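Local atomic coordinates of beta-galactosidase BgaB (Bifidobacterium adolescentis, PDB entry 5VYM), a protein that hydrolyses terminal non-reducing beta-galactose, chiefly beta-1,4-linked, from galacto-oligosaccharides, this chain being the trimerisation domain of the glycosyl hydrolase family 42 enzyme. Residues D37-R40 and A41-A45; D115-L118 and R119-G123; S15-A18 and T19-Q22. All blocks are in the same frame, centred on the assembly; numbering follows the deposited sequence.

Contact 1: D37-R40 and A41-A45; sequences DWYR and AFLDA
Arg40 and Asp44 meet one turn apart near the C-terminal end of the alpha-helix 31-44. CG of Arg40, anti to the backbone N (chi1 -172°), touches both oxygens of the Asp44 carboxylate at 3.8 Å, the two side chains crossing at a slant. A bend at chi3 then carries the guanidinium toward Leu43, with NH1 of Arg40 4.2 Å from Leu43 CD2. The guanidinium and carboxylate planes stand 63° apart, and NH1 of Arg40 stays 4.5 Å from Asp44 OD1, beyond a salt bridge. What ties these two residues is the backbone, where Asp44 N donates to Arg40 O at 2.7 Å. Ala41, by contrast, is buried. Its N-H reaches Asp37 O at 3.0 Å, its methyl lies beside the same carbonyl, and Leu217 of the second subunit packs against it. Trp38 also packs on Leu217, and Phe42 on Val221, of that subunit; both rings rest on Val65 of the central parallel sheet, so the helix serves both the sheet and the subunit interface. CE2 of Phe42 comes to the edge of the indole, 3.7 Å from Trp38 CE3, and CD2 of Phe42 lies 3.3 Å from Trp38 O.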
loop_
_atom_site.group_PDB
_atom_site.type_symbol
_atom_site.label_atom_id
_atom_site.label_comp_id
_atom_site.label_asym_id
_atom_site.label_seq_id
_atom_site.Cartn_x
_atom_site.Cartn_y
_atom_site.Cartn_z
ATOM N N ASP B 37 -7.876 9.061 -25.761
ATOM C CA ASP B 37 -6.554 9.637 -25.982
ATOM C C ASP B 37 -5.453 8.639 -25.644
ATOM O O ASP B 37 -4.471 8.512 -26.385
ATOM C CB ASP B 37 -6.393 10.917 -25.162
ATOM C CG ASP B 37 -7.196 12.074 -25.724
ATOM O OD1 ASP B 37 -7.844 11.895 -26.777
ATOM O OD2 ASP B 37 -7.178 13.164 -25.113
ATOM N N TRP B 38 -5.599 7.917 -24.531
ATOM C CA TRP B 38 -4.621 6.889 -24.192
ATOM C C TRP B 38 -4.655 5.736 -25.186
ATOM O O TRP B 38 -3.611 5.135 -25.469
ATOM C CB TRP B 38 -4.859 6.377 -22.772
ATOM C CG TRP B 38 -4.272 7.256 -21.707
ATOM C CD1 TRP B 38 -4.880 8.304 -21.079
ATOM C CD2 TRP B 38 -2.958 7.157 -21.143
ATOM N NE1 TRP B 38 -4.027 8.864 -20.159
ATOM C CE2 TRP B 38 -2.840 8.179 -20.180
ATOM C CE3 TRP B 38 -1.870 6.306 -21.361
ATOM C CZ2 TRP B 38 -1.678 8.372 -19.434
ATOM C CZ3 TRP B 38 -0.717 6.499 -20.620
ATOM C CH2 TRP B 38 -0.630 7.523 -19.668
ATOM N N TYR B 39 -5.833 5.411 -25.724
ATOM C CA TYR B 39 -5.919 4.340 -26.712
ATOM C C TYR B 39 -5.151 4.704 -27.976
ATOM O O TYR B 39 -4.361 3.904 -28.491
ATOM C CB TYR B 39 -7.382 4.034 -27.041
ATOM C CG TYR B 39 -7.541 2.979 -28.114
ATOM C CD1 TYR B 39 -7.616 3.331 -29.456
ATOM C CD2 TYR B 39 -7.607 1.631 -27.787
ATOM C CE1 TYR B 39 -7.752 2.374 -30.442
ATOM C CE2 TYR B 39 -7.744 0.664 -28.767
ATOM C CZ TYR B 39 -7.818 1.043 -30.092
ATOM O OH TYR B 39 -7.955 0.088 -31.073
ATOM N N ARG B 40 -5.376 5.912 -28.496
ATOM C CA ARG B 40 -4.671 6.337 -29.700
ATOM C C ARG B 40 -3.179 6.501 -29.441
ATOM O O ARG B 40 -2.364 6.256 -30.339
ATOM C CB ARG B 40 -5.275 7.637 -30.233
ATOM C CG ARG B 40 -4.730 8.059 -31.584
ATOM C CD ARG B 40 -5.764 8.840 -32.379
ATOM N NE ARG B 40 -6.987 8.069 -32.586
ATOM C CZ ARG B 40 -7.137 7.142 -33.529
ATOM N NH1 ARG B 40 -6.136 6.862 -34.354
ATOM N NH2 ARG B 40 -8.287 6.492 -33.644
ATOM N N ALA B 41 -2.802 6.904 -28.226
ATOM C CA ALA B 41 -1.385 7.027 -27.898
ATOM C C ALA B 41 -0.695 5.670 -27.938
ATOM O O ALA B 41 0.393 5.526 -28.512
ATOM C CB ALA B 41 -1.214 7.680 -26.526
ATOM N N PHE B 42 -1.315 4.655 -27.331
ATOM C CA PHE B 42 -0.747 3.311 -27.384
ATOM C C PHE B 42 -0.766 2.761 -28.803
ATOM O O PHE B 42 0.150 2.033 -29.204
ATOM C CB PHE B 42 -1.501 2.380 -26.436
ATOM C CG PHE B 42 -0.926 2.333 -25.047
ATOM C CD1 PHE B 42 0.169 1.531 -24.765
ATOM C CD2 PHE B 42 -1.482 3.083 -24.022
ATOM C CE1 PHE B 42 0.702 1.484 -23.491
ATOM C CE2 PHE B 42 -0.954 3.040 -22.747
ATOM C CZ PHE B 42 0.140 2.241 -22.481
ATOM N N LEU B 43 -1.797 3.102 -29.576
ATOM C CA LEU B 43 -1.860 2.659 -30.965
ATOM C C LEU B 43 -0.767 3.319 -31.798
ATOM O O LEU B 43 -0.081 2.651 -32.579
ATOM C CB LEU B 43 -3.243 2.959 -31.544
ATOM C CG LEU B 43 -3.532 2.426 -32.945
ATOM C CD1 LEU B 43 -3.519 0.906 -32.947
ATOM C CD2 LEU B 43 -4.864 2.954 -33.449
ATOM N N ASP B 44 -0.585 4.633 -31.637
ATOM C CA ASP B 44 0.423 5.350 -32.411
ATOM C C ASP B 44 1.844 4.945 -32.041
ATOM O O ASP B 44 2.760 5.148 -32.845
ATOM C CB ASP B 44 0.257 6.861 -32.230
ATOM C CG ASP B 44 -1.001 7.396 -32.890
ATOM O OD1 ASP B 44 -1.778 6.589 -33.443
ATOM O OD2 ASP B 44 -1.212 8.627 -32.857
ATOM N N ALA B 45 2.051 4.383 -30.853
ATOM C CA ALA B 45 3.373 3.960 -30.414
ATOM C C ALA B 45 3.696 2.524 -30.808
ATOM O O ALA B 45 4.736 2.002 -30.397
ATOM C CB ALA B 45 3.504 4.126 -28.898
#

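Contact 2: D115-L118 and R119-G123; sequences DGLL and RSMLG
The guanidinium of Arg119 lies flat over Gly116, whose CA rests 3.2 Å above the plane on one face, offset from the middle of the group. A water stands farther out over that face; it accepts from Arg119 N and, weakly, from Gly116 N. At the edge, in the plane, a second water accepts from Arg119 NH2 at 2.9 Å and gives a weak bond to Asp115 OD1. A bend at chi3 (-63°) folds the arginine back over the start of helix 117-122. Gly116 is the N-cap of that helix, and a CB on it would crowd Arg119 NH2, as well as jam against the preceding carbonyl at these backbone angles. Its carbonyl is gripped twice from Ser120: Gly116 O takes the amide N at 2.8 Å and the hydroxyl OG at 2.9 Å, the latter from above the carbonyl plane. On another side of the helix, Leu118 and Leu122 lie side by side, CG of Leu118 being 4.0 Å from Leu122 CD1, and both pack on Val92 of the parallel sheet. The second subunit also reaches this contact: its Asp115 forms a salt bridge with Arg119 NE, while this chain's own Asp115 OD2 pairs with Arg125 NH1 and accepts from Gly109 N, both of the second subunit. Replacing Arg119 by alanine is likely to leave Asp115 of the second subunit without one of its positive mates and the edge water without its anchor. Opposite charges are thus paired across the subunit contact, whereas within one chain a water, weakly bonded to the aspartate, bridges Asp115 and Arg119; the carboxylate is likely to be stabilised in its ionised form.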
loop_
_atom_site.group_PDB
_atom_site.type_symbol
_atom_site.label_atom_id
_atom_site.label_comp_id
_atom_site.label_asym_id
_atom_site.label_seq_id
_atom_site.Cartn_x
_atom_site.Cartn_y
_atom_site.Cartn_z
ATOM N N ASP B 115 -7.694 5.029 1.159
ATOM C CA ASP B 115 -7.237 5.575 2.438
ATOM C C ASP B 115 -5.714 5.487 2.558
ATOM O O ASP B 115 -5.166 5.064 3.578
ATOM C CB ASP B 115 -7.933 4.874 3.611
ATOM C CG ASP B 115 -7.741 5.604 4.929
ATOM O OD1 ASP B 115 -8.072 6.808 5.000
ATOM O OD2 ASP B 115 -7.264 4.972 5.896
ATOM N N GLY B 116 -5.030 5.889 1.490
ATOM C CA GLY B 116 -3.583 5.849 1.429
ATOM C C GLY B 116 -3.021 4.731 0.581
ATOM O O GLY B 116 -1.827 4.764 0.257
ATOM N N LEU B 117 -3.841 3.746 0.207
ATOM C CA LEU B 117 -3.346 2.626 -0.585
ATOM C C LEU B 117 -2.812 3.100 -1.932
ATOM O O LEU B 117 -1.724 2.697 -2.359
ATOM C CB LEU B 117 -4.456 1.590 -0.769
ATOM C CG LEU B 117 -4.095 0.326 -1.550
ATOM C CD1 LEU B 117 -2.824 -0.286 -1.003
ATOM C CD2 LEU B 117 -5.234 -0.677 -1.494
ATOM N N LEU B 118 -3.562 3.969 -2.613
ATOM C CA LEU B 118 -3.098 4.476 -3.900
ATOM C C LEU B 118 -1.850 5.335 -3.735
ATOM O O LEU B 118 -0.916 5.242 -4.541
ATOM C CB LEU B 118 -4.216 5.262 -4.586
ATOM C CG LEU B 118 -3.989 5.619 -6.056
ATOM C CD1 LEU B 118 -3.629 4.380 -6.864
ATOM C CD2 LEU B 118 -5.221 6.300 -6.635
ATOM N N ARG B 119 -1.812 6.173 -2.695
ATOM C CA ARG B 119 -0.605 6.945 -2.415
ATOM C C ARG B 119 0.587 6.031 -2.166
ATOM O O ARG B 119 1.692 6.290 -2.659
ATOM C CB ARG B 119 -0.826 7.858 -1.209
ATOM C CG ARG B 119 -1.828 8.968 -1.438
ATOM C CD ARG B 119 -1.786 9.989 -0.312
ATOM N NE ARG B 119 -2.161 9.419 0.980
ATOM C CZ ARG B 119 -3.400 9.403 1.460
ATOM N NH1 ARG B 119 -4.394 9.922 0.752
ATOM N NH2 ARG B 119 -3.649 8.870 2.648
ATOM N N SER B 120 0.381 4.953 -1.402
ATOM C CA SER B 120 1.477 4.041 -1.093
ATOM C C SER B 120 2.013 3.374 -2.352
ATOM O O SER B 120 3.231 3.246 -2.525
ATOM C CB SER B 120 1.018 2.989 -0.083
ATOM O OG SER B 120 0.637 3.593 1.140
ATOM N N MET B 121 1.118 2.938 -3.243
ATOM C CA MET B 121 1.554 2.364 -4.513
ATOM C C MET B 121 2.378 3.366 -5.311
ATOM O O MET B 121 3.466 3.044 -5.803
ATOM C CB MET B 121 0.343 1.906 -5.329
ATOM C CG MET B 121 -0.503 0.819 -4.683
ATOM S SD MET B 121 -2.009 0.507 -5.628
ATOM C CE MET B 121 -1.321 0.293 -7.264
ATOM N N LEU B 122 1.876 4.595 -5.437
ATOM C CA LEU B 122 2.508 5.602 -6.280
ATOM C C LEU B 122 3.742 6.232 -5.644
ATOM O O LEU B 122 4.579 6.781 -6.368
ATOM C CB LEU B 122 1.498 6.697 -6.626
ATOM C CG LEU B 122 0.297 6.270 -7.472
ATOM C CD1 LEU B 122 -0.738 7.381 -7.541
ATOM C CD2 LEU B 122 0.753 5.874 -8.865
ATOM N N GLY B 123 3.878 6.169 -4.322
ATOM C CA GLY B 123 4.973 6.857 -3.663
ATOM C C GLY B 123 4.883 8.364 -3.744
ATOM O O GLY B 123 5.914 9.044 -3.750
HETATM O O HOH W 1 -5.640 8.124 4.680
HETATM O O HOH W 2 -4.700 6.730 -1.457
#

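Contact 3: S15-A18 and T19-Q22; sequences SEWA and TRSQ
This is a contact between neighbouring turns at the C-terminal end of helix 13-20, the short alpha-helix that follows strand 7-11 of the central parallel sheet. Glu16 and Arg20 form an i to i+4 pair in which OE2 of Glu16 faces Arg20 NE across a long salt bridge of 3.7 Å. The two planes are almost perpendicular, 89° apart, and it is the aliphatic CG of Glu16 that lies over a face of the guanidinium. The arginine runs out extended from CG to NE, which also brings its NH1 obliquely to Trp17, 3.9 Å from CD1. Trp17 and Arg20 are both exposed. Facing inward, Thr19 turns OG1 back to the preceding turn, where it gives Ser15 O a weak bond at 3.3 Å. The stronger partner of this hydroxyl is the amide of His31, and Glu16 OE1 likewise accepts from the amide of Trp32. Two side chains of one helix thus take up backbone N-H groups at the start of the next, helix 31-44, and join the ends of the two helices. Glu16 is shared between tasks: one carboxylate oxygen holds that neighbouring helix while the other looks to Arg20. At the C-terminal end of this stretch the backbone bonds weaken, as Ser21 N reaches both Trp17 O and Ala18 O only weakly. The hydroxyl of Ser21, also hydrogen-bonded to Thr23 OG1, does better: with chi1 at 70°, OG swings back between the backbone N and the carbonyl carbon and donates to Ala18 O at 2.8 Å.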
loop_
_atom_site.group_PDB
_atom_site.type_symbol
_atom_site.label_atom_id
_atom_site.label_comp_id
_atom_site.label_asym_id
_atom_site.label_seq_id
_atom_site.Cartn_x
_atom_site.Cartn_y
_atom_site.Cartn_z
ATOM N N SER B 15 -17.374 6.493 -13.327
ATOM C CA SER B 15 -16.534 7.672 -13.521
ATOM C C SER B 15 -17.031 8.514 -14.690
ATOM O O SER B 15 -16.961 9.749 -14.648
ATOM C CB SER B 15 -15.079 7.255 -13.737
ATOM O OG SER B 15 -14.582 6.545 -12.615
ATOM N N GLU B 16 -17.538 7.864 -15.741
ATOM C CA GLU B 16 -18.108 8.604 -16.862
ATOM C C GLU B 16 -19.384 9.328 -16.451
ATOM O O GLU B 16 -19.664 10.431 -16.937
ATOM C CB GLU B 16 -18.372 7.659 -18.035
ATOM C CG GLU B 16 -19.038 8.314 -19.242
ATOM C CD GLU B 16 -18.161 9.356 -19.922
ATOM O OE1 GLU B 16 -16.947 9.419 -19.626
ATOM O OE2 GLU B 16 -18.690 10.118 -20.760
ATOM N N TRP B 17 -20.169 8.726 -15.554
ATOM C CA TRP B 17 -21.357 9.401 -15.037
ATOM C C TRP B 17 -20.974 10.663 -14.275
ATOM O O TRP B 17 -21.583 11.723 -14.460
ATOM C CB TRP B 17 -22.152 8.451 -14.142
ATOM C CG TRP B 17 -22.573 7.181 -14.818
ATOM C CD1 TRP B 17 -22.635 6.945 -16.161
ATOM C CD2 TRP B 17 -22.986 5.968 -14.178
ATOM N NE1 TRP B 17 -23.063 5.661 -16.396
ATOM C CE2 TRP B 17 -23.284 5.040 -15.195
ATOM C CE3 TRP B 17 -23.133 5.578 -12.844
ATOM C CZ2 TRP B 17 -23.721 3.747 -14.919
ATOM C CZ3 TRP B 17 -23.565 4.294 -12.572
ATOM C CH2 TRP B 17 -23.854 3.393 -13.605
ATOM N N ALA B 18 -19.960 10.567 -13.411
ATOM C CA ALA B 18 -19.479 11.750 -12.705
ATOM C C ALA B 18 -18.922 12.785 -13.672
ATOM O O ALA B 18 -18.994 13.989 -13.403
ATOM C CB ALA B 18 -18.419 11.356 -11.675
ATOM N N THR B 19 -18.367 12.338 -14.800
ATOM C CA THR B 19 -17.892 13.265 -15.821
ATOM C C THR B 19 -19.049 14.046 -16.434
ATOM O O THR B 19 -18.972 15.269 -16.601
ATOM C CB THR B 19 -17.124 12.497 -16.901
ATOM O OG1 THR B 19 -15.800 12.209 -16.435
ATOM C CG2 THR B 19 -17.052 13.296 -18.192
ATOM N N ARG B 20 -20.140 13.349 -16.767
ATOM C CA ARG B 20 -21.287 13.985 -17.403
ATOM C C ARG B 20 -21.995 14.978 -16.492
ATOM O O ARG B 20 -22.707 15.856 -16.992
ATOM C CB ARG B 20 -22.287 12.922 -17.862
ATOM C CG ARG B 20 -21.762 11.974 -18.922
ATOM C CD ARG B 20 -22.731 10.824 -19.121
ATOM N NE ARG B 20 -22.330 9.934 -20.205
ATOM C CZ ARG B 20 -22.882 8.747 -20.433
ATOM N NH1 ARG B 20 -23.853 8.307 -19.643
ATOM N NH2 ARG B 20 -22.462 7.999 -21.443
ATOM N N SER B 21 -21.818 14.863 -15.173
ATOM C CA SER B 21 -22.583 15.689 -14.244
ATOM C C SER B 21 -22.258 17.171 -14.368
ATOM O O SER B 21 -23.036 18.001 -13.886
ATOM C CB SER B 21 -22.343 15.228 -12.804
ATOM O OG SER B 21 -21.026 15.538 -12.383
ATOM N N GLN B 22 -21.133 17.521 -14.996
ATOM C CA GLN B 22 -20.687 18.905 -15.147
ATOM C C GLN B 22 -20.447 19.584 -13.800
ATOM O O GLN B 22 -20.467 20.816 -13.712
ATOM C CB GLN B 22 -21.683 19.726 -15.977
ATOM C CG GLN B 22 -22.082 19.098 -17.307
ATOM C CD GLN B 22 -21.036 19.292 -18.387
ATOM O OE1 GLN B 22 -19.903 18.824 -18.266
ATOM N NE2 GLN B 22 -21.411 19.991 -19.453
#

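Overall arrangement
Along the chain contact 3 comes first, then contact 1, then contact 2, each inside its own helix of the trimerisation domain: 13-20, 31-44 and 117-122. Their centres are 23 to 26 Å apart, and the nearest atoms of any two lie about 11 Å apart, so none touches another. Helices 13-20 and 31-44 follow one another in sequence, and residues of contact 3 bond to the start of the helix whose far end carries contact 1. Contacts 1 and 2 each pack on the parallel sheet, through Val65 and Val92 respectively. Both also meet the second subunit, so two separate parts of the domain contribute to assembly, whereas contact 3 touches no other chain.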